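Side-chain contacts in mandelate racemase/muconate lactonizing enzyme family protein (Roseovarius nubinhibens ISM, PDB 3U4F), which binds magnesium and probably acts as a hydro-lyase or related enzyme of the enolase superfamily: residues Ala165-Ala170 and Tyr331-Ile336; Val64-Val69 and Ala382-Arg387; Glu244-Glu247 and Asp252-Gly255. All coordinates share one frame; numbering follows the deposited sequence.

In the fold
From the N terminus, the chain first reaches residues 64-69, a part of helix 58-73. They pack against the C-terminal strand 382-387, so interaction 2 closes a loop spanning most of the protein. Inside that loop, interaction 1 joins barrel strands 165-169 and 332-335. Interaction 3 is shorter still and lies within the span of interaction 1. It links helix 239-248 to strand 253-255, with four residues between the segments. The three loops nest and none cross. Interactions 1 and 3 reach the same barrel sheet, their centres about 18 Å apart. Interaction 2 packs helix 58-73 on an outer strand of the antiparallel sheet, its centre about 34 Å from that of interaction 1.

Interaction 1 (Ala165-Ala170 and Tyr331-Ile336); sequences AFKVRA and YLEFSI. With GAI (guanidine), chain F.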
ATOM      1  N   ALA A 165     -24.827  -6.803  22.382  1.00 10.83           N
ATOM      2  CA  ALA A 165     -23.462  -7.196  22.002  1.00  9.96           C
ATOM      3  C   ALA A 165     -22.541  -5.989  22.166  1.00  9.96           C
ATOM      4  O   ALA A 165     -22.931  -4.854  21.853  1.00  9.35           O
ATOM      5  CB  ALA A 165     -23.447  -7.672  20.553  1.00 10.35           C
ATOM      6  N   PHE A 166     -21.320  -6.228  22.639  1.00  8.99           N
ATOM      7  CA  PHE A 166     -20.436  -5.140  23.086  1.00  9.75           C
ATOM      8  C   PHE A 166     -18.984  -5.532  22.817  1.00 10.08           C
ATOM      9  O   PHE A 166     -18.573  -6.641  23.154  1.00  9.52           O
ATOM     10  CB  PHE A 166     -20.594  -4.866  24.592  1.00  9.81           C
ATOM     11  CG  PHE A 166     -22.027  -4.655  25.032  1.00 10.56           C
ATOM     12  CD1 PHE A 166     -22.551  -3.378  25.125  1.00 11.53           C
ATOM     13  CD2 PHE A 166     -22.831  -5.742  25.343  1.00 11.81           C
ATOM     14  CE1 PHE A 166     -23.881  -3.177  25.517  1.00 12.27           C
ATOM     15  CE2 PHE A 166     -24.162  -5.569  25.705  1.00 13.09           C
ATOM     16  CZ  PHE A 166     -24.687  -4.275  25.789  1.00 13.32           C
ATOM     17  N   LYS A 167     -18.214  -4.627  22.211  1.00 10.00           N
ATOM     18  CA  LYS A 167     -16.799  -4.917  21.954  1.00  8.85           C
ATOM     19  C   LYS A 167     -15.901  -3.939  22.708  1.00  9.09           C
ATOM     20  O   LYS A 167     -16.119  -2.717  22.651  1.00  8.77           O
ATOM     21  CB  LYS A 167     -16.472  -4.917  20.443  1.00  9.52           C
ATOM     22  CG  LYS A 167     -15.037  -5.358  20.133  1.00  9.57           C
ATOM     23  CD  LYS A 167     -14.815  -5.611  18.649  1.00  8.87           C
ATOM     24  CE  LYS A 167     -14.448  -4.327  17.933  1.00  8.76           C
ATOM     25  NZ  LYS A 167     -14.285  -4.644  16.493  1.00 10.29           N
ATOM     26  N   VAL A 168     -14.893  -4.475  23.404  1.00  8.41           N
ATOM     27  CA  VAL A 168     -13.907  -3.658  24.113  1.00  8.90           C
ATOM     28  C   VAL A 168     -12.500  -3.999  23.604  1.00  8.61           C
ATOM     29  O   VAL A 168     -12.347  -4.839  22.724  1.00  8.26           O
ATOM     30  CB  VAL A 168     -14.021  -3.864  25.667  1.00  9.43           C
ATOM     31  CG1 VAL A 168     -15.417  -3.523  26.123  1.00  9.79           C
ATOM     32  CG2 VAL A 168     -13.666  -5.271  26.020  1.00  8.30           C
ATOM     33  N   ARG A 169     -11.479  -3.326  24.120  1.00  8.12           N
ATOM     34  CA  ARG A 169     -10.131  -3.473  23.604  1.00  8.22           C
ATOM     35  C   ARG A 169      -9.252  -4.280  24.567  1.00  8.79           C
ATOM     36  O   ARG A 169      -9.376  -4.131  25.775  1.00  9.04           O
ATOM     37  CB  ARG A 169      -9.509  -2.103  23.411  1.00  7.42           C
ATOM     38  CG  ARG A 169     -10.329  -1.186  22.498  1.00  6.96           C
ATOM     39  CD  ARG A 169     -10.212  -1.641  21.023  1.00  9.30           C
ATOM     40  NE  ARG A 169     -11.407  -1.235  20.257  1.00  7.53           N
ATOM     41  CZ  ARG A 169     -11.544  -1.421  18.953  1.00  7.29           C
ATOM     42  NH1 ARG A 169     -10.526  -1.918  18.251  1.00  6.82           N
ATOM     43  NH2 ARG A 169     -12.692  -1.106  18.357  1.00  6.76           N
ATOM     44  N   ALA A 170      -8.361  -5.090  24.011  1.00  9.35           N
ATOM     45  CA  ALA A 170      -7.303  -5.796  24.760  1.00 10.00           C
ATOM     46  C   ALA A 170      -5.929  -5.255  24.369  1.00 10.80           C
ATOM     47  O   ALA A 170      -5.750  -4.731  23.271  1.00 10.21           O
ATOM     48  CB  ALA A 170      -7.344  -7.273  24.447  1.00  9.90           C
ATOM     49  N   TYR A 331     -23.504  -9.237  13.211  1.00 10.21           N
ATOM     50  CA  TYR A 331     -23.788  -7.877  13.639  1.00  9.84           C
ATOM     51  C   TYR A 331     -22.917  -6.835  12.943  1.00  9.95           C
ATOM     52  O   TYR A 331     -21.846  -7.133  12.416  1.00 10.18           O
ATOM     53  CB  TYR A 331     -23.698  -7.672  15.174  1.00 10.20           C
ATOM     54  CG  TYR A 331     -22.746  -8.635  15.887  1.00  9.25           C
ATOM     55  CD1 TYR A 331     -23.134  -9.283  17.046  1.00  9.68           C
ATOM     56  CD2 TYR A 331     -21.461  -8.878  15.382  1.00  7.84           C
ATOM     57  CE1 TYR A 331     -22.247 -10.184  17.710  1.00  9.56           C
ATOM     58  CE2 TYR A 331     -20.579  -9.789  16.011  1.00  8.15           C
ATOM     59  CZ  TYR A 331     -21.002 -10.441  17.165  1.00  8.45           C
ATOM     60  OH  TYR A 331     -20.145 -11.319  17.773  1.00  9.78           O
ATOM     61  N   LEU A 332     -23.464  -5.630  12.963  1.00  9.50           N
ATOM     62  CA  LEU A 332     -22.855  -4.396  12.489  1.00  9.16           C
ATOM     63  C   LEU A 332     -21.984  -3.793  13.593  1.00  8.45           C
ATOM     64  O   LEU A 332     -22.484  -3.546  14.682  1.00  8.36           O
ATOM     65  CB  LEU A 332     -24.005  -3.425  12.192  1.00  9.07           C
ATOM     66  CG  LEU A 332     -23.625  -1.983  11.854  1.00  9.18           C
ATOM     67  CD1 LEU A 332     -23.080  -1.961  10.426  1.00  8.88           C
ATOM     68  CD2 LEU A 332     -24.836  -1.042  11.999  1.00 11.10           C
ATOM     69  N   GLU A 333     -20.710  -3.506  13.293  1.00  8.01           N
ATOM     70  CA  GLU A 333     -19.889  -2.697  14.198  1.00  7.87           C
ATOM     71  C   GLU A 333     -20.435  -1.273  14.296  1.00  8.57           C
ATOM     72  O   GLU A 333     -20.548  -0.581  13.295  1.00  8.66           O
ATOM     73  CB  GLU A 333     -18.440  -2.623  13.727  1.00  7.05           C
ATOM     74  CG  GLU A 333     -17.620  -1.847  14.765  1.00  7.18           C
ATOM     75  CD  GLU A 333     -16.145  -1.927  14.567  1.00  9.01           C
ATOM     76  OE1 GLU A 333     -15.702  -2.304  13.468  1.00  8.30           O
ATOM     77  OE2 GLU A 333     -15.434  -1.604  15.554  1.00  9.75           O
ATOM     78  N   PHE A 334     -20.764  -0.846  15.507  1.00  8.39           N
ATOM     79  CA  PHE A 334     -21.395   0.447  15.696  1.00  9.70           C
ATOM     80  C   PHE A 334     -20.627   1.206  16.751  1.00  9.85           C
ATOM     81  O   PHE A 334     -20.736   0.912  17.944  1.00  9.20           O
ATOM     82  CB  PHE A 334     -22.856   0.303  16.125  1.00 10.17           C
ATOM     83  CG  PHE A 334     -23.614   1.615  16.067  1.00 11.28           C
ATOM     84  CD1 PHE A 334     -24.236   2.023  14.881  1.00 10.65           C
ATOM     85  CD2 PHE A 334     -23.678   2.441  17.190  1.00 11.28           C
ATOM     86  CE1 PHE A 334     -24.910   3.249  14.819  1.00 12.27           C
ATOM     87  CE2 PHE A 334     -24.339   3.687  17.134  1.00 13.89           C
ATOM     88  CZ  PHE A 334     -24.959   4.078  15.968  1.00 12.62           C
ATOM     89  N   SER A 335     -19.844   2.192  16.314  1.00  9.73           N
ATOM     90  CA  SER A 335     -19.054   2.990  17.269  1.00 10.50           C
ATOM     91  C   SER A 335     -19.945   3.772  18.249  1.00 11.15           C
ATOM     92  O   SER A 335     -20.852   4.521  17.841  1.00 10.24           O
ATOM     93  CB  SER A 335     -18.138   4.002  16.558  1.00 11.11           C
ATOM     94  OG  SER A 335     -17.473   4.774  17.561  1.00 13.48           O
ATOM     95  N   ILE A 336     -19.675   3.593  19.536  1.00 11.10           N
ATOM     96  CA  ILE A 336     -20.416   4.301  20.556  1.00 12.87           C
ATOM     97  C   ILE A 336     -19.667   5.519  21.152  1.00 14.46           C
ATOM     98  O   ILE A 336     -20.088   6.086  22.163  1.00 14.04           O
ATOM     99  CB  ILE A 336     -20.988   3.351  21.651  1.00 12.77           C
ATOM    100  CG1 ILE A 336     -19.929   2.385  22.223  1.00 12.08           C
ATOM    101  CG2 ILE A 336     -22.213   2.596  21.087  1.00 11.83           C
ATOM    102  CD1 ILE A 336     -18.815   3.062  23.032  1.00 11.87           C
TER
HETATM  103  C   GAI F 372     -12.081  -2.135  15.144  1.00  9.59           C
HETATM  104  N1  GAI F 372     -12.829  -1.110  15.459  1.00  7.01           N
HETATM  105  N2  GAI F 372     -10.700  -2.128  15.143  1.00  7.85           N
HETATM  106  N3  GAI F 372     -12.648  -3.283  14.738  1.00  7.17           N
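The side chains of Lys-167 and Glu-333 meet at a slant from two barrel strands. They meet through NZ of Lys-167 and OE2 of Glu-333, 3.4 Å apart, in a salt bridge whose hydrogen bond is weak. The lysine leaves its strand with CG anti to the backbone N, then bends at chi3 (86°), which brings NZ to the carboxylate. The glutamate runs extended, chi1 -176°, and carries its carboxylate well out from strand 332-335. Arg-169 comes to the same oxygen from another direction. Its NH2 lies 4.0 Å from OE2 of Glu-333, a long salt bridge, with that oxygen at the edge of the guanidinium and near its plane.

Strand 132-139 lies between the two strands and pairs in parallel with each. The three belong to the TIM barrel, and the side chains meet in its pocket. This is the pocket of the enolase-superfamily fold. Here it holds a guanidine molecule and, bound by Asp-205, Glu-231 and Glu-257, a magnesium ion. N1 of the guanidine donates to OE2 of Glu-333 at 2.7 Å. The central carbon of the ligand lies in the plane of the Arg-169 guanidinium, at its edge.

Other residues fix the three charged groups. NZ of Lys-167 bonds to OH of Tyr-137 and makes a salt bridge to Glu-231. NE of Arg-169 donates to O of Ser-140, and the Glu-333 carboxylate is held by OG of Ser-139 and N of Cys-308.

Two residues earlier on each segment, CB of Ala-165 approaches the Tyr-331 ring obliquely, 3.9 Å from CD1. The Tyr-331 ring also packs edge-to-face with that of Tyr-137.

Interaction 2 (Val64-Val69 and Ala382-Arg387); sequences VLHRQV and AYKVSR
His-66 has CG anti to its carbonyl carbon (chi1 -70°), which sends the imidazole out from the helix to strand 382-387. Ser-386 has the same kind of first torsion, and its OG comes to the ring edge, near the ring plane. ND1 of His-66 and OG of Ser-386 are hydrogen-bonded at 2.8 Å with an angle of 153°; either may be the donor. Lys-384 lies over one face of the imidazole. Its CG is 3.8 Å from the ring centroid of His-66 and 21° off the normal, a CH-pi contact. The two side chains run past each other in opposite directions.

The strand is an outer one of the four-stranded antiparallel sheet that includes strand 25-32. The C-terminal tail thus adds to the N-terminal domain, as in other members of the family. Strand 25-32 also supplies Thr-30, whose OG1 is hydrogen-bonded to NE2 of His-66. Both ring nitrogens therefore have partners, which should restrict rotation of the imidazole.

A water bridges the backbone O of His-66 and the side-chain OG of Ser-386. It donates to O of His-66 at 2.7 Å and is bonded to OG of Ser-386 at 2.7 Å.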
ATOM      1  N   VAL A  64      -5.249  11.655  -4.693  1.00  7.06           N
ATOM      2  CA  VAL A  64      -4.945  10.385  -5.350  1.00  6.74           C
ATOM      3  C   VAL A  64      -6.092   9.990  -6.287  1.00  6.43           C
ATOM      4  O   VAL A  64      -5.897   9.484  -7.415  1.00  6.01           O
ATOM      5  CB  VAL A  64      -4.709   9.282  -4.263  1.00  7.16           C
ATOM      6  CG1 VAL A  64      -4.654   7.901  -4.884  1.00  7.02           C
ATOM      7  CG2 VAL A  64      -3.450   9.558  -3.492  1.00  6.12           C
ATOM      8  N   LEU A  65      -7.318  10.240  -5.832  1.00  6.64           N
ATOM      9  CA  LEU A  65      -8.476   9.940  -6.666  1.00  7.41           C
ATOM     10  C   LEU A  65      -8.379  10.686  -8.001  1.00  7.86           C
ATOM     11  O   LEU A  65      -8.520  10.081  -9.078  1.00  7.98           O
ATOM     12  CB  LEU A  65      -9.783  10.316  -5.929  1.00  7.52           C
ATOM     13  CG  LEU A  65     -11.095   9.757  -6.517  1.00  9.07           C
ATOM     14  CD1 LEU A  65     -12.216   9.762  -5.475  1.00  9.60           C
ATOM     15  CD2 LEU A  65     -11.491  10.597  -7.697  1.00 12.18           C
ATOM     16  N   HIS A  66      -8.154  11.994  -7.932  1.00  8.58           N
ATOM     17  CA  HIS A  66      -8.092  12.796  -9.175  1.00  8.86           C
ATOM     18  C   HIS A  66      -6.848  12.448  -9.999  1.00  9.59           C
ATOM     19  O   HIS A  66      -6.914  12.368 -11.227  1.00  8.58           O
ATOM     20  CB  HIS A  66      -8.184  14.298  -8.875  1.00  9.40           C
ATOM     21  CG  HIS A  66      -9.541  14.720  -8.407  1.00 10.28           C
ATOM     22  ND1 HIS A  66     -10.629  14.789  -9.254  1.00 11.60           N
ATOM     23  CD2 HIS A  66      -9.996  15.062  -7.176  1.00  9.82           C
ATOM     24  CE1 HIS A  66     -11.701  15.149  -8.562  1.00  9.33           C
ATOM     25  NE2 HIS A  66     -11.346  15.323  -7.301  1.00 10.55           N
ATOM     26  N   ARG A  67      -5.739  12.192  -9.309  1.00  9.34           N
ATOM     27  CA  ARG A  67      -4.469  11.904  -9.997  1.00  9.50           C
ATOM     28  C   ARG A  67      -4.407  10.526 -10.644  1.00  9.12           C
ATOM     29  O   ARG A  67      -3.841  10.353 -11.735  1.00  8.64           O
ATOM     30  CB  ARG A  67      -3.318  12.044  -9.000  1.00  9.47           C
ATOM     31  CG  ARG A  67      -1.908  12.041  -9.668  1.00 11.96           C
ATOM     32  CD  ARG A  67      -1.559  13.410 -10.317  1.00 11.45           C
ATOM     33  NE  ARG A  67      -1.615  14.471  -9.333  1.00 11.50           N
ATOM     34  CZ  ARG A  67      -0.603  14.853  -8.554  1.00 11.58           C
ATOM     35  NH1 ARG A  67       0.605  14.283  -8.647  1.00 11.28           N
ATOM     36  NH2 ARG A  67      -0.792  15.828  -7.678  1.00 10.69           N
ATOM     37  N   GLN A  68      -4.980   9.533  -9.972  1.00  8.31           N
ATOM     38  CA  GLN A  68      -4.694   8.128 -10.288  1.00  8.47           C
ATOM     39  C   GLN A  68      -5.896   7.218 -10.484  1.00  8.66           C
ATOM     40  O   GLN A  68      -5.739   6.078 -10.931  1.00 10.21           O
ATOM     41  CB  GLN A  68      -3.807   7.535  -9.189  1.00  8.44           C
ATOM     42  CG  GLN A  68      -2.409   8.097  -9.210  1.00  9.56           C
ATOM     43  CD  GLN A  68      -1.601   7.624  -8.016  1.00  9.83           C
ATOM     44  OE1 GLN A  68      -0.885   6.624  -8.097  1.00 13.59           O
ATOM     45  NE2 GLN A  68      -1.666   8.367  -6.940  1.00  7.28           N
ATOM     46  N   VAL A  69      -7.095   7.696 -10.163  1.00  7.11           N
ATOM     47  CA  VAL A  69      -8.289   6.881 -10.382  1.00  7.86           C
ATOM     48  C   VAL A  69      -9.183   7.469 -11.485  1.00  8.05           C
ATOM     49  O   VAL A  69      -9.498   6.788 -12.475  1.00  9.01           O
ATOM     50  CB  VAL A  69      -9.069   6.712  -9.067  1.00  7.24           C
ATOM     51  CG1 VAL A  69     -10.343   5.873  -9.277  1.00  9.35           C
ATOM     52  CG2 VAL A  69      -8.178   6.061  -8.004  1.00  7.26           C
ATOM     53  N   ALA A 382     -13.443  21.619   0.607  1.00  8.86           N
ATOM     54  CA  ALA A 382     -12.570  21.839  -0.537  1.00 10.06           C
ATOM     55  C   ALA A 382     -13.102  21.031  -1.726  1.00  9.83           C
ATOM     56  O   ALA A 382     -13.319  19.831  -1.619  1.00  9.34           O
ATOM     57  CB  ALA A 382     -11.141  21.417  -0.169  1.00 10.12           C
ATOM     58  N   TYR A 383     -13.332  21.706  -2.845  1.00  8.85           N
ATOM     59  CA  TYR A 383     -13.870  21.105  -4.034  1.00  8.25           C
ATOM     60  C   TYR A 383     -12.823  20.904  -5.098  1.00  9.05           C
ATOM     61  O   TYR A 383     -11.972  21.788  -5.338  1.00  8.05           O
ATOM     62  CB  TYR A 383     -14.962  22.024  -4.604  1.00  8.43           C
ATOM     63  CG  TYR A 383     -15.532  21.680  -5.945  1.00  6.75           C
ATOM     64  CD1 TYR A 383     -16.453  20.654  -6.077  1.00  7.13           C
ATOM     65  CD2 TYR A 383     -15.208  22.433  -7.091  1.00  8.70           C
ATOM     66  CE1 TYR A 383     -17.002  20.351  -7.271  1.00  7.75           C
ATOM     67  CE2 TYR A 383     -15.758  22.137  -8.308  1.00  9.45           C
ATOM     68  CZ  TYR A 383     -16.672  21.098  -8.399  1.00 10.99           C
ATOM     69  OH  TYR A 383     -17.264  20.782  -9.603  1.00  9.21           O
ATOM     70  N   LYS A 384     -12.923  19.754  -5.763  1.00  9.02           N
ATOM     71  CA  LYS A 384     -12.079  19.453  -6.908  1.00  9.81           C
ATOM     72  C   LYS A 384     -12.862  18.657  -7.933  1.00  9.48           C
ATOM     73  O   LYS A 384     -13.664  17.773  -7.582  1.00  9.34           O
ATOM     74  CB  LYS A 384     -10.820  18.678  -6.447  1.00  9.72           C
ATOM     75  CG  LYS A 384      -9.693  18.647  -7.474  1.00 14.84           C
ATOM     76  CD  LYS A 384      -8.387  18.170  -6.806  1.00 19.09           C
ATOM     77  CE  LYS A 384      -7.142  18.915  -7.339  1.00 25.55           C
ATOM     78  NZ  LYS A 384      -6.888  18.617  -8.756  1.00 25.48           N
ATOM     79  N   VAL A 385     -12.631  18.941  -9.208  1.00  8.54           N
ATOM     80  CA  VAL A 385     -13.326  18.211 -10.270  1.00  8.83           C
ATOM     81  C   VAL A 385     -12.403  17.741 -11.381  1.00  9.72           C
ATOM     82  O   VAL A 385     -11.450  18.431 -11.740  1.00  9.85           O
ATOM     83  CB  VAL A 385     -14.537  19.057 -10.836  1.00  9.20           C
ATOM     84  CG1 VAL A 385     -14.055  20.409 -11.430  1.00 10.11           C
ATOM     85  CG2 VAL A 385     -15.332  18.274 -11.850  1.00  8.65           C
ATOM     86  N   SER A 386     -12.690  16.538 -11.874  1.00 10.50           N
ATOM     87  CA  SER A 386     -12.111  16.005 -13.095  1.00 11.47           C
ATOM     88  C   SER A 386     -13.234  15.679 -14.055  1.00 12.58           C
ATOM     89  O   SER A 386     -14.252  15.082 -13.658  1.00 11.79           O
ATOM     90  CB  SER A 386     -11.304  14.740 -12.823  1.00 10.47           C
ATOM     91  OG  SER A 386     -10.198  15.009 -11.984  1.00 11.12           O
ATOM     92  N   ARG A 387     -13.062  16.077 -15.315  1.00 13.57           N
ATOM     93  CA  ARG A 387     -14.036  15.769 -16.393  1.00 15.17           C
ATOM     94  C   ARG A 387     -13.447  14.974 -17.558  1.00 16.26           C
ATOM     95  O   ARG A 387     -12.263  15.104 -17.849  1.00 16.11           O
ATOM     96  CB  ARG A 387     -14.627  17.073 -16.957  1.00 16.72           C
ATOM     97  CG  ARG A 387     -15.307  17.901 -15.918  1.00 17.53           C
ATOM     98  CD  ARG A 387     -15.988  19.120 -16.545  1.00 21.89           C
ATOM     99  NE  ARG A 387     -16.168  20.140 -15.520  1.00 24.58           N
ATOM    100  CZ  ARG A 387     -17.249  20.242 -14.760  1.00 26.96           C
ATOM    101  NH1 ARG A 387     -18.247  19.383 -14.918  1.00 27.86           N
ATOM    102  NH2 ARG A 387     -17.333  21.204 -13.841  1.00 26.91           N
TER
HETATM  103  O   HOH W   1      -8.171  13.733 -13.151  1.00 16.51           O

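Interaction 3 (Glu244-Glu247 and Asp252-Gly255); sequences EVSE and DVTG. With MG (magnesium ion), chain G.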
ATOM      1  N   GLU A 244      -2.144 -19.806  13.665  1.00 12.62           N
ATOM      2  CA  GLU A 244      -1.800 -20.563  14.872  1.00 12.60           C
ATOM      3  C   GLU A 244      -2.786 -20.320  16.012  1.00 12.03           C
ATOM      4  O   GLU A 244      -3.182 -21.260  16.727  1.00 10.26           O
ATOM      5  CB  GLU A 244      -0.385 -20.235  15.354  1.00 13.89           C
ATOM      6  CG  GLU A 244       0.125 -21.314  16.327  1.00 17.41           C
ATOM      7  CD  GLU A 244       1.469 -20.970  16.955  1.00 21.55           C
ATOM      8  OE1 GLU A 244       2.266 -20.221  16.321  1.00 17.41           O
ATOM      9  OE2 GLU A 244       1.695 -21.467  18.089  1.00 20.96           O
ATOM     10  N   VAL A 245      -3.175 -19.062  16.203  1.00 10.50           N
ATOM     11  CA  VAL A 245      -4.127 -18.726  17.252  1.00 10.42           C
ATOM     12  C   VAL A 245      -5.515 -19.329  17.004  1.00 10.19           C
ATOM     13  O   VAL A 245      -6.082 -19.970  17.902  1.00 10.17           O
ATOM     14  CB  VAL A 245      -4.205 -17.203  17.466  1.00  9.94           C
ATOM     15  CG1 VAL A 245      -5.167 -16.865  18.597  1.00  8.76           C
ATOM     16  CG2 VAL A 245      -2.783 -16.656  17.752  1.00  8.89           C
ATOM     17  N   SER A 246      -6.052 -19.118  15.795  1.00 10.93           N
ATOM     18  CA  SER A 246      -7.305 -19.765  15.341  1.00 12.22           C
ATOM     19  C   SER A 246      -7.275 -21.256  15.555  1.00 11.54           C
ATOM     20  O   SER A 246      -8.247 -21.835  16.046  1.00 11.18           O
ATOM     21  CB  SER A 246      -7.531 -19.548  13.827  1.00 12.41           C
ATOM     22  OG  SER A 246      -7.836 -18.198  13.650  1.00 19.25           O
ATOM     23  N   GLU A 247      -6.176 -21.891  15.167  1.00 12.56           N
ATOM     24  CA  GLU A 247      -6.087 -23.361  15.319  1.00 14.60           C
ATOM     25  C   GLU A 247      -6.095 -23.836  16.769  1.00 14.71           C
ATOM     26  O   GLU A 247      -6.632 -24.916  17.059  1.00 15.47           O
ATOM     27  CB  GLU A 247      -4.901 -23.953  14.537  1.00 14.52           C
ATOM     28  CG  GLU A 247      -5.093 -23.931  13.021  1.00 20.29           C
ATOM     29  CD  GLU A 247      -3.823 -24.311  12.251  1.00 26.42           C
ATOM     30  OE1 GLU A 247      -2.703 -23.945  12.683  1.00 32.56           O
ATOM     31  OE2 GLU A 247      -3.937 -24.981  11.204  1.00 31.25           O
ATOM     32  N   ASP A 252     -14.105 -17.818  18.137  1.00 11.12           N
ATOM     33  CA  ASP A 252     -13.887 -17.263  16.798  1.00 10.34           C
ATOM     34  C   ASP A 252     -12.782 -16.220  16.872  1.00  9.79           C
ATOM     35  O   ASP A 252     -12.845 -15.293  17.705  1.00 10.22           O
ATOM     36  CB  ASP A 252     -15.145 -16.554  16.256  1.00 10.52           C
ATOM     37  CG  ASP A 252     -16.200 -17.514  15.711  1.00 13.35           C
ATOM     38  OD1 ASP A 252     -15.896 -18.698  15.438  1.00 14.10           O
ATOM     39  OD2 ASP A 252     -17.346 -17.054  15.538  1.00 13.85           O
ATOM     40  N   VAL A 253     -11.804 -16.379  15.995  1.00  9.04           N
ATOM     41  CA  VAL A 253     -10.733 -15.393  15.766  1.00  8.53           C
ATOM     42  C   VAL A 253     -11.062 -14.722  14.420  1.00  8.58           C
ATOM     43  O   VAL A 253     -11.428 -15.388  13.436  1.00  8.51           O
ATOM     44  CB  VAL A 253      -9.336 -16.064  15.735  1.00  8.07           C
ATOM     45  CG1 VAL A 253      -8.220 -15.104  15.219  1.00  9.84           C
ATOM     46  CG2 VAL A 253      -8.964 -16.629  17.127  1.00  7.35           C
ATOM     47  N   THR A 254     -10.946 -13.398  14.400  1.00  9.17           N
ATOM     48  CA  THR A 254     -11.521 -12.589  13.321  1.00  8.75           C
ATOM     49  C   THR A 254     -10.472 -11.569  12.883  1.00  9.22           C
ATOM     50  O   THR A 254      -9.597 -11.198  13.668  1.00  8.86           O
ATOM     51  CB  THR A 254     -12.834 -11.910  13.774  1.00  9.32           C
ATOM     52  OG1 THR A 254     -12.560 -10.763  14.579  1.00 10.06           O
ATOM     53  CG2 THR A 254     -13.708 -12.893  14.628  1.00  9.16           C
ATOM     54  N   GLY A 255     -10.522 -11.154  11.621  1.00  8.64           N
ATOM     55  CA  GLY A 255      -9.653 -10.055  11.204  1.00  8.38           C
ATOM     56  C   GLY A 255      -9.809  -9.711   9.741  1.00  8.03           C
ATOM     57  O   GLY A 255     -10.608 -10.338   9.025  1.00  7.21           O
TER
HETATM   58 MG    MG G 374     -10.278 -22.058  16.303  1.00 14.63          MG
HETATM   59  O   HOH W   2     -10.644 -19.993  16.432  1.00 13.25           O
HETATM   60  O   HOH W   3     -10.478 -21.975  14.188  1.00 12.03           O
HETATM   61  O   HOH W   4     -12.385 -22.520  16.357  1.00 13.44           O
HETATM   62  O   HOH W   5     -10.046 -24.217  16.188  1.00 11.03           O
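OG of Ser-246 is hydrogen-bonded to O of Ala-273. Its bond to O of Thr-242, in its own helix, is weak, and the single proton can serve the two only by sharing or in turn. The same OG rests against Val-253, 3.3 Å from its CB and 3.5 Å from its CG1. The hydroxyl is buried, and the valine packs beside it. The first torsion of Ser-246 (chi1 -70°) sets OG anti to the carbonyl carbon and places it against Val-253.

Val-253 turns its side chain toward the helix. CG2 lies 4.0 Å from CA of Ser-246. It also meets Val-245, whose CG1 is 4.1 Å from CG2 of Val-253. The two valines cross at about a right angle and touch through one methyl each. Val-245 packs on its other neighbours, Pro-212 and Ala-215 of helix 212-224. The backbone N of Val-253 is held by the carboxylate of Asp-275.

While OG of Ser-246 lies against Val-253, its carbonyl binds a magnesium ion, with O 2.1 Å from the metal. O of Leu-249 is the other protein ligand. Four waters complete six-fold coordination, one of them opposite O of Ser-246. Both protein ligands are backbone carbonyls at the C-terminal end of the helix, where carbonyls are available to a cation. This ion is distinct from the one in the barrel pocket.

The helix follows strand 229-231 and leads into strand 253-255. This packing joins the helix to the following strand in a beta-alpha-beta unit of the TIM barrel.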